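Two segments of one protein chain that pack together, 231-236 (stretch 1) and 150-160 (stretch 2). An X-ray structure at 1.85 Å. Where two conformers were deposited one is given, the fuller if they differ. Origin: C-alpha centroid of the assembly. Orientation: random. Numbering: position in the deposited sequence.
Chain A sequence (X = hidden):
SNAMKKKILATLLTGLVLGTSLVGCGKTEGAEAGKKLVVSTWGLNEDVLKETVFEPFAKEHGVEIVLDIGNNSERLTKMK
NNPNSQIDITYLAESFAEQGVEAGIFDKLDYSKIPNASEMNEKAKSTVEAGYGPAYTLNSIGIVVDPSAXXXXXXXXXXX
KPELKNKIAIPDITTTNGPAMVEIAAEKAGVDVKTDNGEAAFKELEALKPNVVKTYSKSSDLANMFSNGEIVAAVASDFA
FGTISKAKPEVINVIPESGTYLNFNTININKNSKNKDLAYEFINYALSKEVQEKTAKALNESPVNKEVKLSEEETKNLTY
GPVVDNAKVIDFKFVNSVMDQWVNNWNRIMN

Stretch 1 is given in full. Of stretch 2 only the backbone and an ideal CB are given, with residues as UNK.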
ATOM      1  N   ILE A 231      -6.530  13.110 -19.862  1.00 18.38           N
ATOM      2  CA  ILE A 231      -7.147  11.844 -19.494  1.00 17.54           C
ATOM      3  C   ILE A 231      -8.517  12.119 -18.896  1.00 17.56           C
ATOM      4  O   ILE A 231      -8.785  13.209 -18.379  1.00 17.74           O
ATOM      5  CB  ILE A 231      -6.288  11.005 -18.491  1.00 16.63           C
ATOM      6  CG1 ILE A 231      -6.035  11.788 -17.192  1.00 15.36           C
ATOM      7  CG2 ILE A 231      -4.955  10.571 -19.120  1.00 15.67           C
ATOM      8  CD1 ILE A 231      -5.196  11.047 -16.133  1.00 14.27           C
ATOM      9  N   VAL A 232      -9.373  11.111 -19.003  1.00 17.41           N
ATOM     10  CA  VAL A 232     -10.728  11.084 -18.458  1.00 18.31           C
ATOM     11  C   VAL A 232     -10.776  10.148 -17.252  1.00 15.95           C
ATOM     12  O   VAL A 232     -11.656  10.266 -16.399  1.00 16.65           O
ATOM     13  CB  VAL A 232     -11.706  10.527 -19.513  1.00 17.92           C
ATOM     14  CG1 VAL A 232     -12.996  10.060 -18.888  1.00 23.26           C
ATOM     15  CG2 VAL A 232     -11.947  11.582 -20.604  1.00 20.90           C
ATOM     16  N   ALA A 233      -9.848   9.188 -17.198  1.00 14.79           N
ATOM     17  CA  ALA A 233      -9.813   8.211 -16.098  1.00 13.62           C
ATOM     18  C   ALA A 233      -8.415   7.755 -15.728  1.00 13.74           C
ATOM     19  O   ALA A 233      -7.511   7.731 -16.568  1.00 12.64           O
ATOM     20  CB  ALA A 233     -10.655   6.966 -16.460  1.00 13.82           C
ATOM     21  N   ALA A 234      -8.231   7.404 -14.462  1.00 12.39           N
ATOM     22  CA  ALA A 234      -6.958   6.855 -14.005  1.00 13.06           C
ATOM     23  C   ALA A 234      -7.152   5.847 -12.881  1.00 13.71           C
ATOM     24  O   ALA A 234      -8.021   6.026 -12.017  1.00 12.96           O
ATOM     25  CB  ALA A 234      -5.988   7.974 -13.526  1.00 13.07           C
ATOM     26  N   VAL A 235      -6.379   4.771 -12.907  1.00 12.66           N
ATOM     27  CA  VAL A 235      -6.375   3.833 -11.791  1.00 11.94           C
ATOM     28  C   VAL A 235      -5.414   4.517 -10.821  1.00 12.82           C
ATOM     29  O   VAL A 235      -4.253   4.741 -11.158  1.00 14.13           O
ATOM     30  CB  VAL A 235      -5.866   2.442 -12.181  1.00 12.80           C
ATOM     31  CG1 VAL A 235      -5.658   1.579 -10.947  1.00 12.31           C
ATOM     32  CG2 VAL A 235      -6.804   1.789 -13.183  1.00 12.63           C
ATOM     33  N   ALA A 236      -5.889   4.862  -9.634  1.00 11.91           N
ATOM     34  CA  ALA A 236      -5.084   5.624  -8.703  1.00 12.65           C
ATOM     35  C   ALA A 236      -5.457   5.392  -7.244  1.00 11.12           C
ATOM     36  O   ALA A 236      -6.566   4.990  -6.921  1.00 13.11           O
ATOM     37  CB  ALA A 236      -5.246   7.089  -9.021  1.00 13.89           C
ATOM     38  N   UNK A 150     -18.794  12.053 -20.091  1.00 26.48           N
ATOM     39  CA  UNK A 150     -19.950  11.210 -20.390  1.00 26.91           C
ATOM     40  C   UNK A 150     -19.637   9.766 -20.773  1.00 25.75           C
ATOM     41  O   UNK A 150     -20.424   9.128 -21.458  1.00 27.67           O
ATOM     42  CB  UNK A 150     -20.746  11.852 -21.528  1.00 26.91           C
ATOM     43  N   UNK A 151     -18.483   9.257 -20.373  1.00 22.61           N
ATOM     44  CA  UNK A 151     -18.128   7.867 -20.662  1.00 21.52           C
ATOM     45  C   UNK A 151     -18.382   7.097 -19.383  1.00 20.35           C
ATOM     46  O   UNK A 151     -17.775   7.395 -18.361  1.00 19.90           O
ATOM     47  CB  UNK A 151     -16.680   7.721 -21.134  1.00 21.52           C
ATOM     48  N   UNK A 152     -19.284   6.126 -19.426  1.00 20.01           N
ATOM     49  CA  UNK A 152     -19.605   5.330 -18.246  1.00 20.69           C
ATOM     50  C   UNK A 152     -18.491   4.335 -17.898  1.00 19.35           C
ATOM     51  O   UNK A 152     -18.070   3.526 -18.738  1.00 18.63           O
ATOM     52  CB  UNK A 152     -20.920   4.580 -18.468  1.00 20.69           C
ATOM     53  N   UNK A 153     -18.010   4.420 -16.654  1.00 17.80           N
ATOM     54  CA  UNK A 153     -16.957   3.547 -16.146  1.00 15.88           C
ATOM     55  C   UNK A 153     -17.373   3.098 -14.746  1.00 16.02           C
ATOM     56  O   UNK A 153     -17.384   3.907 -13.801  1.00 16.21           O
ATOM     57  CB  UNK A 153     -15.600   4.253 -16.128  1.00 15.88           C
ATOM     58  N   UNK A 154     -17.722   1.824 -14.616  0.50 15.02           N
ATOM     59  CA  UNK A 154     -18.178   1.266 -13.341  0.50 14.40           C
ATOM     60  C   UNK A 154     -17.274   0.171 -12.794  0.50 14.41           C
ATOM     61  O   UNK A 154     -16.976   0.110 -11.601  0.50 14.95           O
ATOM     62  CB  UNK A 154     -19.595   0.711 -13.501  0.50 14.40           C
ATOM     63  N   UNK A 155     -16.788  -0.665 -13.693  1.00 14.80           N
ATOM     64  CA  UNK A 155     -15.999  -1.846 -13.324  1.00 14.35           C
ATOM     65  C   UNK A 155     -14.569  -1.688 -13.838  1.00 13.38           C
ATOM     66  O   UNK A 155     -14.292  -0.814 -14.663  1.00 13.75           O
ATOM     67  CB  UNK A 155     -16.632  -3.122 -13.883  1.00 14.35           C
ATOM     68  N   UNK A 156     -13.655  -2.538 -13.376  1.00 11.74           N
ATOM     69  CA  UNK A 156     -12.292  -2.485 -13.877  1.00 11.16           C
ATOM     70  C   UNK A 156     -12.269  -2.797 -15.379  1.00 12.43           C
ATOM     71  O   UNK A 156     -11.509  -2.186 -16.141  1.00 11.64           O
ATOM     72  CB  UNK A 156     -11.401  -3.463 -13.108  1.00 11.16           C
ATOM     73  N   UNK A 157     -13.106  -3.747 -15.793  1.00 11.96           N
ATOM     74  CA  UNK A 157     -13.157  -4.159 -17.191  1.00 13.17           C
ATOM     75  C   UNK A 157     -13.565  -3.032 -18.145  1.00 13.01           C
ATOM     76  O   UNK A 157     -13.193  -3.060 -19.320  1.00 11.61           O
ATOM     77  CB  UNK A 157     -14.131  -5.329 -17.341  1.00 13.17           C
ATOM     78  N   UNK A 158     -14.323  -2.061 -17.640  1.00 12.31           N
ATOM     79  CA  UNK A 158     -14.752  -0.906 -18.445  1.00 13.74           C
ATOM     80  C   UNK A 158     -13.561  -0.070 -18.934  1.00 13.34           C
ATOM     81  O   UNK A 158     -13.695   0.689 -19.896  1.00 14.09           O
ATOM     82  CB  UNK A 158     -15.700  -0.024 -17.630  1.00 13.74           C
ATOM     83  N   UNK A 159     -12.398  -0.201 -18.295  1.00 12.36           N
ATOM     84  CA  UNK A 159     -11.205   0.546 -18.735  1.00 12.02           C
ATOM     85  C   UNK A 159     -10.767   0.133 -20.150  1.00 11.94           C
ATOM     86  O   UNK A 159     -10.065   0.880 -20.821  1.00 12.46           O
ATOM     87  CB  UNK A 159     -10.054   0.324 -17.752  1.00 12.02           C
ATOM     88  N   UNK A 160     -11.197  -1.048 -20.588  1.00 11.32           N
ATOM     89  CA  UNK A 160     -10.904  -1.567 -21.929  1.00 12.06           C
ATOM     90  C   UNK A 160     -11.845  -1.083 -23.029  1.00 12.96           C
ATOM     91  O   UNK A 160     -11.622  -1.387 -24.199  1.00 14.08           O
ATOM     92  CB  UNK A 160     -10.941  -3.096 -21.893  1.00 12.06           C
TER

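Stretch 1 presents a wholly apolar surface to its neighbour: the methyls of Val232, Ala233 and Val235, with Ala234 and Ala236 turned away. No side chain here offers a charge or a polar group, so positions that face it call for hydrocarbon.

At position 150, phi is 66° and psi 23°, a conformation that favours glycine, and CA-to-CB points away from stretch 1. The residue is Gly150.

Position 151 points toward stretch 1, its ideal CB 4.9 Å from Val232 CG1. The extended backbone accepts a beta-branched residue, and valine, isoleucine or leucine would all suit. It is Ile151, whose CD1 lies 4.5 Å from Val232 CG1, a loose apolar contact.

Position 152 is out of reach of stretch 1, which leaves its choice open; it is Glu152.

Position 153 points toward stretch 1, but nothing there lies within 5.5 Å of its ideal CB. A side chain must extend to make contact, and the small methyl of Ala233 leaves room for one: isoleucine, leucine or methionine would serve. The deposited Ile153, with chi1 m and chi2 t, brings CD1 to 3.7 Å from Ala233 CB.

Positions 154 and 155 are also out of reach, and polar residues are plausible where the chain turns into the 3-10 segment. Asn154 donates from ND2 to Glu152 OE2 (2.7 Å). At Ser155, OG accepts a hydrogen bond from the backbone N of position 158 (3.2 Å).

At position 156 CA-to-CB runs sideways, so a short side chain would miss stretch 1; a long or broad apolar one could reach Val235. Phenylalanine, methionine or tryptophan could be considered. Trp156 swings its ring in, CZ3 coming to 4.0 Å from Val235 CG2 in an oblique approach, while NE1 is hydrogen-bonded elsewhere in the structure.

Positions 157 and 158, in the 3-10 segment, are out of reach, and polar residues are reasonable. Glu157 makes no contact with stretch 1. Asp158 returns its carboxylate to the preceding turn, where OD2 accepts from Asn154 N (2.8 Å) and from Ser155 N (3.2 Å).

Position 159 points toward the methyls of Ala233 and Val235, again with its ideal CB too distant to touch them. Leucine or methionine would bridge the gap. Leu159, with chi1 m and chi2 t, places CD1 3.5 Å from Val235 CG2 and CD2 4.5 Å from Ala233 CB, so its forked end spans both residues.

Position 160 is out of reach, and stretch 1 does not constrain it; it is Trp160, its NE1 hydrogen-bonded elsewhere in the structure.

Stretch 2 (150-160) GIEINSWEDLW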
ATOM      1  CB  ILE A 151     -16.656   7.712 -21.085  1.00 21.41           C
ATOM      2  CG1 ILE A 151     -16.344   8.537 -22.330  1.00 22.14           C
ATOM      3  CG2 ILE A 151     -16.320   6.244 -21.359  1.00 20.08           C
ATOM      4  CD1 ILE A 151     -14.866   8.557 -22.675  1.00 22.37           C
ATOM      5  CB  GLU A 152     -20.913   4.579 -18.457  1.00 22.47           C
ATOM      6  CG  GLU A 152     -21.406   3.838 -17.226  1.00 26.73           C
ATOM      7  CD  GLU A 152     -21.901   4.764 -16.102  1.00 31.82           C
ATOM      8  OE1 GLU A 152     -22.043   5.988 -16.311  1.00 34.86           O
ATOM      9  OE2 GLU A 152     -22.183   4.233 -15.010  1.00 39.42           O
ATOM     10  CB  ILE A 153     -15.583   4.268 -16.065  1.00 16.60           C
ATOM     11  CG1 ILE A 153     -15.185   4.832 -17.424  1.00 17.29           C
ATOM     12  CG2 ILE A 153     -14.532   3.304 -15.542  1.00 16.62           C
ATOM     13  CD1 ILE A 153     -13.971   5.757 -17.398  1.00 19.30           C
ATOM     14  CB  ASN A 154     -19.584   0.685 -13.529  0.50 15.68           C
ATOM     15  CG  ASN A 154     -20.623   1.753 -13.792  0.50 14.74           C
ATOM     16  OD1 ASN A 154     -20.783   2.671 -12.992  0.50 17.63           O
ATOM     17  ND2 ASN A 154     -21.355   1.619 -14.890  0.50 14.54           N
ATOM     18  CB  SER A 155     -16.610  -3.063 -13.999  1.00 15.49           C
ATOM     19  OG  SER A 155     -16.462  -2.944 -15.403  1.00 14.52           O
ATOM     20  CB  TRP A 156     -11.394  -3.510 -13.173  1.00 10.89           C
ATOM     21  CG  TRP A 156     -11.133  -3.261 -11.706  1.00 11.09           C
ATOM     22  CD1 TRP A 156     -11.488  -4.081 -10.657  1.00 12.26           C
ATOM     23  CD2 TRP A 156     -10.460  -2.140 -11.116  1.00 10.43           C
ATOM     24  NE1 TRP A 156     -11.083  -3.532  -9.470  1.00 13.11           N
ATOM     25  CE2 TRP A 156     -10.444  -2.349  -9.719  1.00 10.24           C
ATOM     26  CE3 TRP A 156      -9.875  -0.974 -11.626  1.00 12.03           C
ATOM     27  CZ2 TRP A 156      -9.892  -1.431  -8.837  1.00 14.92           C
ATOM     28  CZ3 TRP A 156      -9.325  -0.075 -10.746  1.00 11.48           C
ATOM     29  CH2 TRP A 156      -9.337  -0.294  -9.377  1.00 12.35           C
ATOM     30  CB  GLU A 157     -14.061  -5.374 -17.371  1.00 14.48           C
ATOM     31  CG  GLU A 157     -13.549  -6.643 -16.637  1.00 17.58           C
ATOM     32  CD  GLU A 157     -13.783  -6.711 -15.123  1.00 23.51           C
ATOM     33  OE1 GLU A 157     -14.448  -5.822 -14.512  1.00 19.38           O
ATOM     34  OE2 GLU A 157     -13.314  -7.733 -14.541  1.00 23.21           O
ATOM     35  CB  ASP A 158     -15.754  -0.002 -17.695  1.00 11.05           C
ATOM     36  CG  ASP A 158     -17.138  -0.610 -17.553  1.00 16.26           C
ATOM     37  OD1 ASP A 158     -17.532  -1.497 -18.352  1.00 16.42           O
ATOM     38  OD2 ASP A 158     -17.858  -0.152 -16.645  1.00 16.58           O
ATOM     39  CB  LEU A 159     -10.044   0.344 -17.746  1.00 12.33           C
ATOM     40  CG  LEU A 159     -10.256   0.958 -16.348  1.00 12.47           C
ATOM     41  CD1 LEU A 159      -9.129   0.505 -15.400  1.00 13.33           C
ATOM     42  CD2 LEU A 159     -10.350   2.486 -16.405  1.00 17.36           C
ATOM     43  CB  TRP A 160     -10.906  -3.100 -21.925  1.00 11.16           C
ATOM     44  CG  TRP A 160      -9.636  -3.756 -21.438  1.00 11.35           C
ATOM     45  CD1 TRP A 160      -8.693  -4.344 -22.221  1.00 13.77           C
ATOM     46  CD2 TRP A 160      -9.162  -3.887 -20.080  1.00  9.80           C
ATOM     47  NE1 TRP A 160      -7.661  -4.818 -21.456  1.00 13.27           N
ATOM     48  CE2 TRP A 160      -7.920  -4.554 -20.139  1.00 13.94           C
ATOM     49  CE3 TRP A 160      -9.656  -3.504 -18.835  1.00 12.97           C
ATOM     50  CZ2 TRP A 160      -7.173  -4.844 -19.008  1.00 13.26           C
ATOM     51  CZ3 TRP A 160      -8.916  -3.799 -17.710  1.00 14.18           C
ATOM     52  CH2 TRP A 160      -7.687  -4.461 -17.800  1.00 13.52           C
TER
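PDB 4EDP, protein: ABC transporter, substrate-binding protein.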